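Local coordinates for protein gamma-glutamyltranspeptidase (PDB 6J3A) that probably cleaves or transfers gamma-glutamyl groups, as an LmbA-like gamma-glutamyltranspeptidase homologue of the Ntn-hydrolase clan, at residues Phe2-Thr7 and Ala605-Met610; Ala106-Ala111 and Ala248-Trp253; Ala222-Arg227 and Pro450-Pro455; Gly308-Met313 and Trp538-Phe543; Ala348-Arg353 and Gly575-Val580. One frame throughout, in Å; residues are numbered along the deposited sequence.

Contact 1. Residues Phe2-Thr7 and Ala605-Met610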
# COMPACT_ATOMS: atom_id res chain seq x y z
N PHE A 2 -11.29 1.19 -11.54
CA PHE A 2 -10.86 1.24 -10.12
C PHE A 2 -10.23 -0.05 -9.59
O PHE A 2 -10.79 -1.14 -9.74
CB PHE A 2 -12.01 1.64 -9.18
CG PHE A 2 -11.62 1.72 -7.71
CD1 PHE A 2 -10.86 2.79 -7.23
CD2 PHE A 2 -12.00 0.73 -6.81
CE1 PHE A 2 -10.50 2.87 -5.89
CE2 PHE A 2 -11.64 0.81 -5.47
CZ PHE A 2 -10.89 1.89 -5.01
N THR A 3 -9.06 0.10 -8.97
CA THR A 3 -8.38 -0.97 -8.25
C THR A 3 -8.11 -0.50 -6.83
O THR A 3 -7.87 0.68 -6.57
CB THR A 3 -7.04 -1.36 -8.90
OG1 THR A 3 -6.20 -0.21 -9.02
CG2 THR A 3 -7.26 -1.96 -10.27
N THR A 4 -8.11 -1.47 -5.92
CA THR A 4 -8.04 -1.23 -4.49
C THR A 4 -6.70 -0.61 -4.07
O THR A 4 -6.61 0.03 -3.03
CB THR A 4 -8.23 -2.55 -3.71
OG1 THR A 4 -7.20 -3.48 -4.07
CG2 THR A 4 -9.61 -3.15 -4.00
N ARG A 5 -5.67 -0.84 -4.88
CA ARG A 5 -4.38 -0.19 -4.76
C ARG A 5 -3.91 0.15 -6.16
O ARG A 5 -4.53 -0.25 -7.15
CB ARG A 5 -3.36 -1.11 -4.10
CG ARG A 5 -3.63 -1.40 -2.64
CD ARG A 5 -3.81 -2.88 -2.46
NE ARG A 5 -4.46 -3.23 -1.21
CZ ARG A 5 -3.95 -4.00 -0.26
NH1 ARG A 5 -4.66 -4.24 0.82
NH2 ARG A 5 -2.74 -4.54 -0.37
N PRO A 6 -2.83 0.92 -6.26
CA PRO A 6 -2.28 1.03 -7.60
C PRO A 6 -1.40 -0.16 -7.87
O PRO A 6 -0.96 -0.83 -6.93
CB PRO A 6 -1.46 2.32 -7.55
CG PRO A 6 -1.23 2.61 -6.11
CD PRO A 6 -2.23 1.85 -5.30
N THR A 7 -1.19 -0.47 -9.14
CA THR A 7 -0.05 -1.28 -9.52
C THR A 7 1.11 -0.30 -9.42
O THR A 7 1.30 0.54 -10.29
CB THR A 7 -0.17 -1.86 -10.93
OG1 THR A 7 -1.38 -2.61 -11.04
CG2 THR A 7 0.99 -2.78 -11.20
N ALA A 605 -0.57 -6.22 -4.88
CA ALA A 605 -0.83 -7.11 -3.76
C ALA A 605 -2.31 -7.23 -3.45
O ALA A 605 -3.09 -6.30 -3.67
CB ALA A 605 -0.07 -6.66 -2.51
N ASN A 606 -2.66 -8.39 -2.91
CA ASN A 606 -4.04 -8.74 -2.56
C ASN A 606 -4.60 -7.88 -1.43
O ASN A 606 -3.93 -7.71 -0.41
CB ASN A 606 -4.10 -10.21 -2.17
CG ASN A 606 -5.38 -10.57 -1.45
OD1 ASN A 606 -6.46 -10.57 -2.05
ND2 ASN A 606 -5.27 -10.85 -0.16
N PRO A 607 -5.84 -7.36 -1.60
CA PRO A 607 -6.47 -6.58 -0.55
C PRO A 607 -7.31 -7.39 0.45
O PRO A 607 -7.68 -6.86 1.50
CB PRO A 607 -7.37 -5.64 -1.35
CG PRO A 607 -7.83 -6.49 -2.47
CD PRO A 607 -6.70 -7.42 -2.80
N ARG A 608 -7.60 -8.65 0.13
CA ARG A 608 -8.50 -9.47 0.92
C ARG A 608 -7.82 -9.83 2.23
O ARG A 608 -6.69 -10.32 2.22
CB ARG A 608 -8.87 -10.75 0.17
CG ARG A 608 -9.49 -10.55 -1.21
CD ARG A 608 -9.52 -11.85 -1.98
NE ARG A 608 -10.06 -11.70 -3.33
CZ ARG A 608 -9.40 -11.21 -4.38
NH1 ARG A 608 -8.14 -10.79 -4.27
NH2 ARG A 608 -10.01 -11.14 -5.56
N GLY A 609 -8.50 -9.57 3.35
CA GLY A 609 -7.97 -9.79 4.70
C GLY A 609 -7.13 -8.64 5.23
O GLY A 609 -6.51 -8.76 6.27
N MET A 610 -7.14 -7.51 4.52
CA MET A 610 -6.34 -6.30 4.84
C MET A 610 -5.00 -6.59 5.51
O MET A 610 -4.76 -6.22 6.66
CB MET A 610 -7.15 -5.27 5.65
CG MET A 610 -8.58 -5.61 5.94
SD MET A 610 -9.67 -5.81 4.52
CE MET A 610 -10.86 -6.85 5.38
O HOH W 1 -7.05 -4.31 2.08
O HOH W 2 -0.81 -2.90 -4.74
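Arg-5 and Pro-607 carry most of this buried meeting of two loops, with Thr-4 as the third partner. The guanidinium of Arg-5 lies over Pro-607, whose CA stands 3.2 Å above the guanidinium plane, displaced toward the rim; the nearest approach is that of Arg-5 NH1 to Pro-607 CA, 3.3 Å. The carbonyl of Asn-606 adjoins the same planar group, yet Arg-5 NH2 is poorly angled for a hydrogen bond to Asn-606 O. A bend at chi2 (120°) places CD of Arg-5 3.7 Å from Ala-605 O. Thr-4 comes in across the proline ring at about a right angle, its OG1 3.5 Å from Pro-607 CG, because OG1 sits between the backbone N and the carbonyl carbon (chi1 61°).

No direct hydrogen bond joins the loops; water does that work. One molecule lies in the guanidinium plane, accepts from Arg-5 NH1 at 2.7 Å and donates to Pro-607 O. The buried arginine is gripped further from outside: NH2 bonds to Gly-612 O, and NE to Thr-4 O of the second subunit. The reciprocal bond forms too, which puts this arginine at the dimer interface. Pro-607 opens a type II turn closed by Met-610 N on Pro-607 O, and the Asx turn of Asn-606 OD1 with Arg-608 N, 3.1 Å, shapes the same loop.

The loops lead into strand 8-10 and out of strand 601-605, antiparallel neighbours, while helix 529-534 covers Thr-4 and Arg-5 through Gln-530, and strand 613-616 touches Arg-5 and Ala-605.

Contact 2. Residues Ala106-Ala111 and Ala248-Trp253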
# COMPACT_ATOMS: atom_id res chain seq x y z
N ALA A 106 5.88 -34.01 11.16
CA ALA A 106 7.06 -33.17 10.87
C ALA A 106 8.01 -33.79 9.85
O ALA A 106 8.53 -34.89 10.07
CB ALA A 106 7.84 -32.89 12.16
N ALA A 107 8.23 -33.08 8.75
CA ALA A 107 9.35 -33.39 7.86
C ALA A 107 10.59 -32.73 8.45
O ALA A 107 10.46 -31.90 9.35
CB ALA A 107 9.08 -32.88 6.46
N VAL A 108 11.77 -33.07 7.96
CA VAL A 108 13.01 -32.39 8.39
C VAL A 108 12.82 -30.90 8.07
O VAL A 108 12.44 -30.58 6.95
CB VAL A 108 14.27 -32.92 7.66
CG1 VAL A 108 15.51 -32.10 8.03
CG2 VAL A 108 14.53 -34.39 7.98
N PRO A 109 13.05 -30.00 9.04
CA PRO A 109 12.87 -28.57 8.71
C PRO A 109 13.81 -28.10 7.60
O PRO A 109 15.02 -28.30 7.70
CB PRO A 109 13.18 -27.86 10.02
CG PRO A 109 12.83 -28.86 11.07
CD PRO A 109 13.14 -30.21 10.49
N GLY A 110 13.24 -27.51 6.55
CA GLY A 110 14.00 -27.15 5.35
C GLY A 110 14.19 -25.67 5.05
O GLY A 110 15.11 -25.29 4.32
N ALA A 111 13.31 -24.84 5.60
CA ALA A 111 13.32 -23.41 5.33
C ALA A 111 14.61 -22.72 5.76
O ALA A 111 15.17 -21.93 5.01
CB ALA A 111 12.13 -22.75 5.98
N ALA A 248 20.84 -37.39 13.37
CA ALA A 248 21.40 -37.65 12.04
C ALA A 248 20.53 -37.24 10.85
O ALA A 248 21.07 -36.90 9.79
CB ALA A 248 21.77 -39.12 11.90
N ASP A 249 19.20 -37.31 10.98
CA ASP A 249 18.30 -36.80 9.92
C ASP A 249 18.61 -35.33 9.65
O ASP A 249 18.72 -34.89 8.49
CB ASP A 249 16.81 -36.88 10.30
CG ASP A 249 16.28 -38.30 10.34
OD1 ASP A 249 16.37 -39.02 9.33
OD2 ASP A 249 15.72 -38.69 11.38
N LEU A 250 18.73 -34.56 10.74
CA LEU A 250 19.06 -33.14 10.66
C LEU A 250 20.46 -32.91 10.16
O LEU A 250 20.65 -32.12 9.25
CB LEU A 250 18.91 -32.45 12.02
CG LEU A 250 17.52 -32.51 12.64
CD1 LEU A 250 17.50 -31.64 13.88
CD2 LEU A 250 16.40 -32.09 11.70
N ALA A 251 21.43 -33.62 10.72
CA ALA A 251 22.85 -33.48 10.35
C ALA A 251 23.12 -33.73 8.84
O ALA A 251 23.98 -33.09 8.24
CB ALA A 251 23.71 -34.39 11.22
N GLY A 252 22.36 -34.65 8.25
CA GLY A 252 22.55 -35.05 6.85
C GLY A 252 21.89 -34.18 5.78
O GLY A 252 22.30 -34.22 4.62
N TRP A 253 20.87 -33.41 6.16
CA TRP A 253 20.02 -32.72 5.17
C TRP A 253 20.46 -31.29 4.91
O TRP A 253 20.72 -30.53 5.83
CB TRP A 253 18.54 -32.74 5.58
CG TRP A 253 17.65 -32.19 4.48
CD1 TRP A 253 17.05 -32.89 3.48
CD2 TRP A 253 17.31 -30.82 4.27
NE1 TRP A 253 16.34 -32.04 2.66
CE2 TRP A 253 16.49 -30.76 3.12
CE3 TRP A 253 17.62 -29.63 4.94
CZ2 TRP A 253 15.97 -29.56 2.63
CZ3 TRP A 253 17.11 -28.44 4.45
CH2 TRP A 253 16.29 -28.42 3.30
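Val-108 and Trp-253 meet because each turns a branch anti to its own backbone N: CG1 in the valine (chi1 174°) and CG in the tryptophan (chi1 -173°). The two side chains slide past each other in opposite directions, with Val-108 CG1 3.9 Å from Trp-253 CB. Leu-250 also slides past the valine, and its CD2 touches Val-108 CG1 at 3.8 Å and Pro-109 CD at 4.0 Å. CG2, the other valine branch, rests on Asp-249 CB. The far end of the indole goes to the backbone of the loop: Trp-253 CH2 lies 3.3 Å from Gly-110 CA, and CZ3 is 3.5 Å from the same carbon. A side chain at Gly-110 would run into this ring, as a CB there would fall 3.2 Å from CH2.

An alanine in place of Trp-253 would keep the CB contact with Val-108 but would probably leave a gap beside Gly-110, where the indole now rests. The carboxylate of Asp-249 turns to other partners, OD1 accepting from Ala-83 N and OD2 from Thr-246 N, and Leu-250 also packs on helix 220-229.

No hydrogen bond crosses between 106-111 and 248-253. The end of helix 247-252 is thus held to the loop before helix 111-122 by van der Waals contacts of apolar side chains and of the indole on the Gly-110 backbone, with the aspartate's polar atoms satisfied elsewhere.

Contact 3. Residues Ala222-Arg227 and Pro450-Pro455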
# COMPACT_ATOMS: atom_id res chain seq x y z
N ALA A 222 19.17 -27.92 16.72
CA ALA A 222 18.95 -29.33 16.39
C ALA A 222 18.67 -30.18 17.63
O ALA A 222 17.71 -30.95 17.65
CB ALA A 222 20.15 -29.88 15.66
N GLU A 223 19.52 -30.04 18.64
CA GLU A 223 19.34 -30.74 19.91
C GLU A 223 17.92 -30.59 20.45
O GLU A 223 17.27 -31.58 20.77
CB GLU A 223 20.36 -30.23 20.94
CG GLU A 223 21.75 -30.80 20.71
CD GLU A 223 22.86 -30.07 21.47
OE1 GLU A 223 22.58 -29.15 22.27
OE2 GLU A 223 24.03 -30.44 21.25
N ALA A 224 17.45 -29.35 20.50
CA ALA A 224 16.11 -29.04 21.00
C ALA A 224 14.97 -29.60 20.13
O ALA A 224 13.94 -30.05 20.64
CB ALA A 224 15.96 -27.54 21.14
N LEU A 225 15.16 -29.54 18.82
CA LEU A 225 14.17 -30.02 17.87
C LEU A 225 13.97 -31.52 18.00
O LEU A 225 12.83 -32.00 18.02
CB LEU A 225 14.62 -29.69 16.45
CG LEU A 225 14.55 -28.22 16.04
CD1 LEU A 225 15.40 -27.99 14.80
CD2 LEU A 225 13.12 -27.78 15.76
N VAL A 226 15.09 -32.24 18.07
CA VAL A 226 15.08 -33.70 18.25
C VAL A 226 14.46 -34.04 19.61
O VAL A 226 13.53 -34.84 19.69
CB VAL A 226 16.50 -34.30 18.14
CG1 VAL A 226 16.50 -35.80 18.41
CG2 VAL A 226 17.06 -34.07 16.74
N ARG A 227 14.98 -33.40 20.66
CA ARG A 227 14.44 -33.55 22.01
C ARG A 227 12.90 -33.39 22.05
O ARG A 227 12.22 -34.16 22.70
CB ARG A 227 15.14 -32.59 22.97
CG ARG A 227 14.93 -32.88 24.46
CD ARG A 227 15.61 -31.85 25.35
NE ARG A 227 17.05 -31.72 25.08
CZ ARG A 227 17.71 -30.61 24.72
NH1 ARG A 227 17.10 -29.43 24.59
NH2 ARG A 227 19.02 -30.67 24.50
N PRO A 450 10.37 -25.68 23.57
CA PRO A 450 10.41 -24.65 24.62
C PRO A 450 11.65 -23.76 24.59
O PRO A 450 11.52 -22.55 24.75
CB PRO A 450 10.29 -25.45 25.93
CG PRO A 450 10.63 -26.85 25.59
CD PRO A 450 10.40 -27.05 24.12
N GLU A 451 12.83 -24.34 24.32
CA GLU A 451 14.07 -23.55 24.33
C GLU A 451 14.31 -22.74 23.04
O GLU A 451 15.25 -21.94 22.97
CB GLU A 451 15.32 -24.38 24.70
CG GLU A 451 15.54 -25.70 23.98
CD GLU A 451 14.87 -26.89 24.68
OE1 GLU A 451 13.67 -27.12 24.42
OE2 GLU A 451 15.55 -27.59 25.46
N LEU A 452 13.43 -22.92 22.04
CA LEU A 452 13.51 -22.18 20.78
C LEU A 452 12.41 -21.13 20.54
O LEU A 452 12.68 -20.07 19.97
CB LEU A 452 13.54 -23.15 19.61
CG LEU A 452 14.68 -24.16 19.63
CD1 LEU A 452 14.58 -24.99 18.36
CD2 LEU A 452 16.07 -23.54 19.77
N GLY A 453 11.19 -21.44 20.96
CA GLY A 453 10.09 -20.51 20.84
C GLY A 453 9.15 -20.81 19.69
O GLY A 453 8.18 -20.09 19.50
N PHE A 454 9.43 -21.86 18.91
CA PHE A 454 8.59 -22.22 17.77
C PHE A 454 8.49 -23.74 17.65
O PHE A 454 9.36 -24.45 18.16
CB PHE A 454 9.12 -21.62 16.46
CG PHE A 454 10.56 -21.95 16.19
CD1 PHE A 454 10.91 -23.13 15.54
CD2 PHE A 454 11.57 -21.09 16.60
CE1 PHE A 454 12.25 -23.43 15.30
CE2 PHE A 454 12.91 -21.39 16.36
CZ PHE A 454 13.24 -22.56 15.71
N PRO A 455 7.44 -24.25 16.96
CA PRO A 455 7.24 -25.68 16.77
C PRO A 455 7.82 -26.26 15.48
O PRO A 455 8.22 -25.54 14.57
CB PRO A 455 5.72 -25.80 16.74
CG PRO A 455 5.26 -24.52 16.12
CD PRO A 455 6.32 -23.49 16.37
O HOH W 3 13.40 -29.62 23.31
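Ala-224, on helix 220-229, packs against Glu-451 and Leu-452 in the turn of a small beta hairpin, whose short strands 448-449 and 454-455 run antiparallel. Ala-224 CB comes within 3.4 Å of Glu-451 CG and lies 3.9 Å from Leu-452 CG, so the small alanine lets the turn approach the helix closely. Beside it, Leu-225 and Leu-452 cross at about a right angle, with CG of the former 4.0 Å from CD1 of the latter. Leu-225 CD2 reaches more loosely toward CE1 of Phe-454.

One helical turn nearer the solvent, Arg-227 forms a salt bridge with Glu-451. NH1 lies 2.6 Å from OE2, which approaches at the edge of the guanidinium, near its plane; the carboxylate itself is rotated 37° from that plane. Both chains are bent, Glu-451 at chi2 (-90°), which sets its CD, and Arg-227 at chi3, which sets its NE. Glu-223 O, from the arginine's own helix, stands over the centre of the guanidinium.

Farther out, the turn is held by other parts of the fold. Leu-452 O accepts from Thr-191 OG1 and Gly-453 O from Asn-185 ND2, whereas Val-449 of the first hairpin strand touches Ala-224 and Leu-225. The positive phi of Gly-453 helps to turn the chain into strand 454-455. The second oxygen of the glutamate is tied to the helix through water: one molecule donates to both Ala-224 O, at 2.8 Å, and Glu-451 OE1, at 2.7 Å.

Contact 4. Residues Gly308-Met313 and Trp538-Phe543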
# COMPACT_ATOMS: atom_id res chain seq x y z
N GLY A 308 -10.58 -28.13 -16.82
CA GLY A 308 -9.15 -28.32 -17.08
C GLY A 308 -8.35 -28.50 -15.80
O GLY A 308 -7.49 -29.38 -15.71
N CYS A 309 -8.65 -27.68 -14.79
CA CYS A 309 -8.05 -27.81 -13.46
C CYS A 309 -8.31 -29.17 -12.81
O CYS A 309 -7.38 -29.78 -12.26
CB CYS A 309 -8.55 -26.69 -12.56
SG CYS A 309 -7.95 -26.84 -10.87
N LYS A 310 -9.56 -29.65 -12.87
CA LYS A 310 -9.91 -30.99 -12.37
C LYS A 310 -9.03 -32.08 -12.99
O LYS A 310 -8.47 -32.91 -12.28
CB LYS A 310 -11.40 -31.31 -12.61
CG LYS A 310 -12.30 -30.87 -11.44
CD LYS A 310 -13.43 -29.94 -11.83
CE LYS A 310 -14.78 -30.61 -11.83
NZ LYS A 310 -15.86 -29.58 -11.93
N LEU A 311 -8.87 -32.04 -14.31
CA LEU A 311 -8.08 -33.02 -15.02
C LEU A 311 -6.60 -32.91 -14.67
O LEU A 311 -5.91 -33.92 -14.59
CB LEU A 311 -8.27 -32.88 -16.53
CG LEU A 311 -9.69 -33.05 -17.08
CD1 LEU A 311 -9.74 -32.67 -18.55
CD2 LEU A 311 -10.20 -34.47 -16.89
N ALA A 312 -6.10 -31.70 -14.48
CA ALA A 312 -4.69 -31.51 -14.09
C ALA A 312 -4.45 -31.98 -12.66
O ALA A 312 -3.41 -32.55 -12.38
CB ALA A 312 -4.25 -30.07 -14.26
N MET A 313 -5.42 -31.76 -11.78
CA MET A 313 -5.33 -32.18 -10.38
C MET A 313 -5.34 -33.69 -10.22
O MET A 313 -4.63 -34.25 -9.38
CB MET A 313 -6.45 -31.55 -9.56
CG MET A 313 -6.26 -30.07 -9.29
SD MET A 313 -4.73 -29.64 -8.40
CE MET A 313 -5.41 -29.13 -6.83
N TRP A 538 -11.73 -17.73 -8.08
CA TRP A 538 -12.52 -18.93 -7.76
C TRP A 538 -11.59 -20.13 -7.61
O TRP A 538 -10.44 -20.07 -8.00
CB TRP A 538 -13.54 -19.21 -8.87
CG TRP A 538 -12.87 -19.64 -10.19
CD1 TRP A 538 -12.66 -20.92 -10.64
CD2 TRP A 538 -12.29 -18.78 -11.18
NE1 TRP A 538 -12.00 -20.91 -11.84
CE2 TRP A 538 -11.76 -19.61 -12.20
CE3 TRP A 538 -12.16 -17.39 -11.30
CZ2 TRP A 538 -11.12 -19.09 -13.33
CZ3 TRP A 538 -11.53 -16.87 -12.43
CH2 TRP A 538 -11.01 -17.72 -13.43
N HIS A 539 -12.13 -21.22 -7.08
CA HIS A 539 -11.41 -22.51 -7.01
C HIS A 539 -12.41 -23.65 -7.00
O HIS A 539 -13.58 -23.43 -6.70
CB HIS A 539 -10.54 -22.60 -5.75
CG HIS A 539 -11.32 -22.79 -4.48
ND1 HIS A 539 -11.38 -23.99 -3.81
CD2 HIS A 539 -12.05 -21.92 -3.75
CE1 HIS A 539 -12.11 -23.85 -2.72
NE2 HIS A 539 -12.53 -22.60 -2.66
N ASN A 540 -11.93 -24.85 -7.32
CA ASN A 540 -12.71 -26.08 -7.10
C ASN A 540 -12.08 -26.96 -6.03
O ASN A 540 -10.90 -26.78 -5.69
CB ASN A 540 -12.92 -26.84 -8.42
CG ASN A 540 -11.71 -27.67 -8.83
OD1 ASN A 540 -11.50 -28.77 -8.31
ND2 ASN A 540 -10.95 -27.18 -9.80
N ASP A 541 -12.87 -27.90 -5.51
CA ASP A 541 -12.40 -28.88 -4.52
C ASP A 541 -12.71 -30.32 -4.95
O ASP A 541 -12.85 -31.21 -4.10
CB ASP A 541 -13.02 -28.62 -3.14
CG ASP A 541 -12.47 -27.40 -2.45
OD1 ASP A 541 -11.23 -27.24 -2.34
OD2 ASP A 541 -13.30 -26.60 -1.97
N SER A 542 -12.78 -30.56 -6.25
CA SER A 542 -13.13 -31.87 -6.79
C SER A 542 -11.88 -32.73 -7.04
O SER A 542 -11.57 -33.10 -8.17
CB SER A 542 -13.98 -31.73 -8.05
OG SER A 542 -14.54 -32.98 -8.42
N PHE A 543 -11.21 -33.06 -5.95
CA PHE A 543 -9.99 -33.87 -5.93
C PHE A 543 -9.63 -34.09 -4.45
O PHE A 543 -10.07 -33.30 -3.61
CB PHE A 543 -8.84 -33.15 -6.64
CG PHE A 543 -8.62 -31.75 -6.13
CD1 PHE A 543 -7.92 -31.54 -4.94
CD2 PHE A 543 -9.13 -30.66 -6.81
CE1 PHE A 543 -7.74 -30.26 -4.45
CE2 PHE A 543 -8.94 -29.38 -6.33
CZ PHE A 543 -8.24 -29.18 -5.14
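The methyl end of Met-313 presses on the ring of Phe-543, its CE only 3.5 Å from the ring centroid and 20° off the normal. This CH-pi contact is close, with CE 3.3 Å from Phe-543 CZ. The thioether sulfur follows behind, SD being 4.7 Å from the same centroid, which makes the pair a Met-aromatic contact. Bends at chi2 (-59°) and chi3 carry SD and then CE back over the ring, while CB and CG lie by its CD2 side. On the opposite face, toward the rim, lies the backbone carbonyl carbon of Asp-541.

A second cluster forms one turn earlier on the helix. Cys-309 SG, anti to its backbone N (chi1 176°), lies 3.2 Å from Asn-540 ND2. The aliphatic part of Lys-310 crosses the asparagine obliquely, with CG 3.9 Å from both Asn-540 OD1 and Ser-542 CB. The charged end goes elsewhere: NZ forms a salt bridge with Glu-307. Ser-542 OG likewise has its partner outside the contact, Gly-555 N.

Asn-540 keeps its amide turned by its own chain, since OD1 accepts from Ser-542 N at 3.0 Å, in the carbonyl plane and on a lone pair. This is an Asx turn, overlapped by an inverse gamma turn centred on Ser-542. Helix 299-319 thus packs on the end of strand 538-540, an edge strand of a three-stranded mixed sheet, and on the turn that follows, with helices 280-288 and 506-519 alongside.

Contact 5. Residues Ala348-Arg353 and Gly575-Val580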
# COMPACT_ATOMS: atom_id res chain seq x y z
N ALA A 348 -20.28 -30.44 -16.12
CA ALA A 348 -19.25 -30.42 -15.10
C ALA A 348 -18.98 -31.84 -14.65
O ALA A 348 -19.92 -32.58 -14.33
CB ALA A 348 -19.69 -29.56 -13.92
N SER A 349 -17.71 -32.22 -14.64
CA SER A 349 -17.28 -33.52 -14.13
C SER A 349 -17.33 -33.54 -12.59
O SER A 349 -16.91 -32.59 -11.94
CB SER A 349 -15.86 -33.82 -14.63
OG SER A 349 -15.42 -35.12 -14.23
N HIS A 350 -17.85 -34.64 -12.04
CA HIS A 350 -17.82 -34.92 -10.59
C HIS A 350 -16.84 -36.06 -10.28
O HIS A 350 -16.81 -36.58 -9.16
CB HIS A 350 -19.22 -35.30 -10.12
CG HIS A 350 -20.17 -34.16 -10.08
ND1 HIS A 350 -20.96 -33.88 -8.99
CD2 HIS A 350 -20.46 -33.20 -11.00
CE1 HIS A 350 -21.71 -32.82 -9.24
NE2 HIS A 350 -21.42 -32.39 -10.45
N GLU A 351 -16.03 -36.43 -11.28
CA GLU A 351 -15.22 -37.63 -11.27
C GLU A 351 -13.75 -37.22 -11.27
O GLU A 351 -13.37 -36.21 -11.89
CB GLU A 351 -15.52 -38.47 -12.51
CG GLU A 351 -16.75 -39.38 -12.40
CD GLU A 351 -18.08 -38.62 -12.38
OE1 GLU A 351 -18.35 -37.84 -13.33
OE2 GLU A 351 -18.86 -38.80 -11.42
N LEU A 352 -12.93 -38.00 -10.58
CA LEU A 352 -11.48 -37.84 -10.65
C LEU A 352 -10.98 -38.69 -11.81
O LEU A 352 -11.17 -39.91 -11.80
CB LEU A 352 -10.83 -38.27 -9.34
CG LEU A 352 -9.35 -37.91 -9.20
CD1 LEU A 352 -9.20 -36.41 -9.06
CD2 LEU A 352 -8.73 -38.62 -8.00
N ARG A 353 -10.36 -38.06 -12.81
CA ARG A 353 -10.02 -38.73 -14.07
C ARG A 353 -8.55 -38.53 -14.45
O ARG A 353 -8.25 -37.71 -15.32
CB ARG A 353 -10.90 -38.20 -15.20
CG ARG A 353 -12.38 -38.50 -15.03
CD ARG A 353 -13.23 -37.29 -15.39
NE ARG A 353 -13.59 -37.24 -16.80
CZ ARG A 353 -13.73 -36.14 -17.55
NH1 ARG A 353 -13.51 -34.92 -17.07
NH2 ARG A 353 -14.09 -36.25 -18.82
N GLY A 575 -24.09 -28.23 -14.31
CA GLY A 575 -23.93 -29.31 -13.34
C GLY A 575 -22.90 -29.10 -12.26
O GLY A 575 -22.56 -30.04 -11.54
N HIS A 576 -22.38 -27.88 -12.14
CA HIS A 576 -21.48 -27.54 -11.04
C HIS A 576 -22.27 -27.43 -9.74
O HIS A 576 -23.40 -26.94 -9.74
CB HIS A 576 -20.79 -26.21 -11.29
CG HIS A 576 -19.83 -26.24 -12.44
ND1 HIS A 576 -18.50 -26.54 -12.29
CD2 HIS A 576 -20.01 -25.99 -13.76
CE1 HIS A 576 -17.90 -26.49 -13.46
NE2 HIS A 576 -18.79 -26.16 -14.37
N GLU A 577 -21.66 -27.90 -8.65
CA GLU A 577 -22.15 -27.62 -7.31
C GLU A 577 -21.45 -26.35 -6.79
O GLU A 577 -20.35 -26.40 -6.24
CB GLU A 577 -21.94 -28.82 -6.38
CG GLU A 577 -22.70 -30.08 -6.81
CD GLU A 577 -24.22 -29.91 -6.86
OE1 GLU A 577 -24.86 -30.54 -7.73
OE2 GLU A 577 -24.77 -29.14 -6.03
N VAL A 578 -22.12 -25.22 -6.99
CA VAL A 578 -21.54 -23.90 -6.76
C VAL A 578 -21.83 -23.36 -5.36
O VAL A 578 -22.98 -23.16 -4.99
CB VAL A 578 -22.10 -22.88 -7.78
CG1 VAL A 578 -21.57 -21.47 -7.52
CG2 VAL A 578 -21.76 -23.31 -9.20
N THR A 579 -20.76 -23.11 -4.61
CA THR A 579 -20.84 -22.38 -3.35
C THR A 579 -20.42 -20.93 -3.61
O THR A 579 -19.35 -20.67 -4.17
CB THR A 579 -19.95 -23.03 -2.26
OG1 THR A 579 -20.16 -24.44 -2.22
CG2 THR A 579 -20.28 -22.47 -0.90
N VAL A 580 -21.28 -19.98 -3.23
CA VAL A 580 -21.00 -18.54 -3.37
C VAL A 580 -20.34 -18.00 -2.09
O VAL A 580 -21.02 -17.69 -1.12
CB VAL A 580 -22.28 -17.73 -3.71
CG1 VAL A 580 -21.96 -16.26 -3.96
CG2 VAL A 580 -22.95 -18.28 -4.96
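Ala-348 and His-350 meet the chain where a Schellman motif ends helix 565-573, with Gly-575, at positive phi, as its C-prime residue before strand 577-581.

One hydrogen bond joins the two segments. His-350 NE2 donates to Gly-575 O at 2.8 Å, almost straight at 174°, with the oxygen in the plane of the imidazole and the donor nearly in line with the C=O bond. Just outside the segments, Ala-348 also bonds to the backbone of Arg-574.

Two van der Waals contacts accompany it, one of them CH-pi. Ala-348 CB stands over the centre of the His-576 ring, 3.4 Å from its centroid and only 3° off the normal. His-350 CE1 touches Glu-577 CG at 3.8 Å, the two side chains crossing at about a right angle.

A leucine in place of His-350 would probably leave Gly-575 O without this donor and loosen the hold on the helix end.

Outer bonds steady both partners: His-576 NE2 pairs with His-303 ND1, and Ser-349 N donates to Glu-307 OE2. The loop itself is folded by an ST turn, in which Glu-351 N donates to Ser-349 OG at 3.3 Å.

The contacts fall into two groups with contact 1 apart, at the dimer interface. Contacts 2 and 3, centres 13 Å apart, are joined by Leu-250, whose CD1 lies 3.6 Å from Ala-222 CB. Contacts 4 and 5, centres 9 Å apart, lie across the chain's centre from contact 3, about 38 and 44 Å from it between centres. They touch directly, Leu-311 CD2 lying 3.3 Å from Arg-353 NH1, and Glu-307 serves both, pairing with Lys-310 and with Ser-349 N. Contacts 1, 3, 4 and 5 each join chain before the unmodelled residues 384-420 to chain after them, consistent with the two intertwined parts of cleaved gamma-glutamyltranspeptidases.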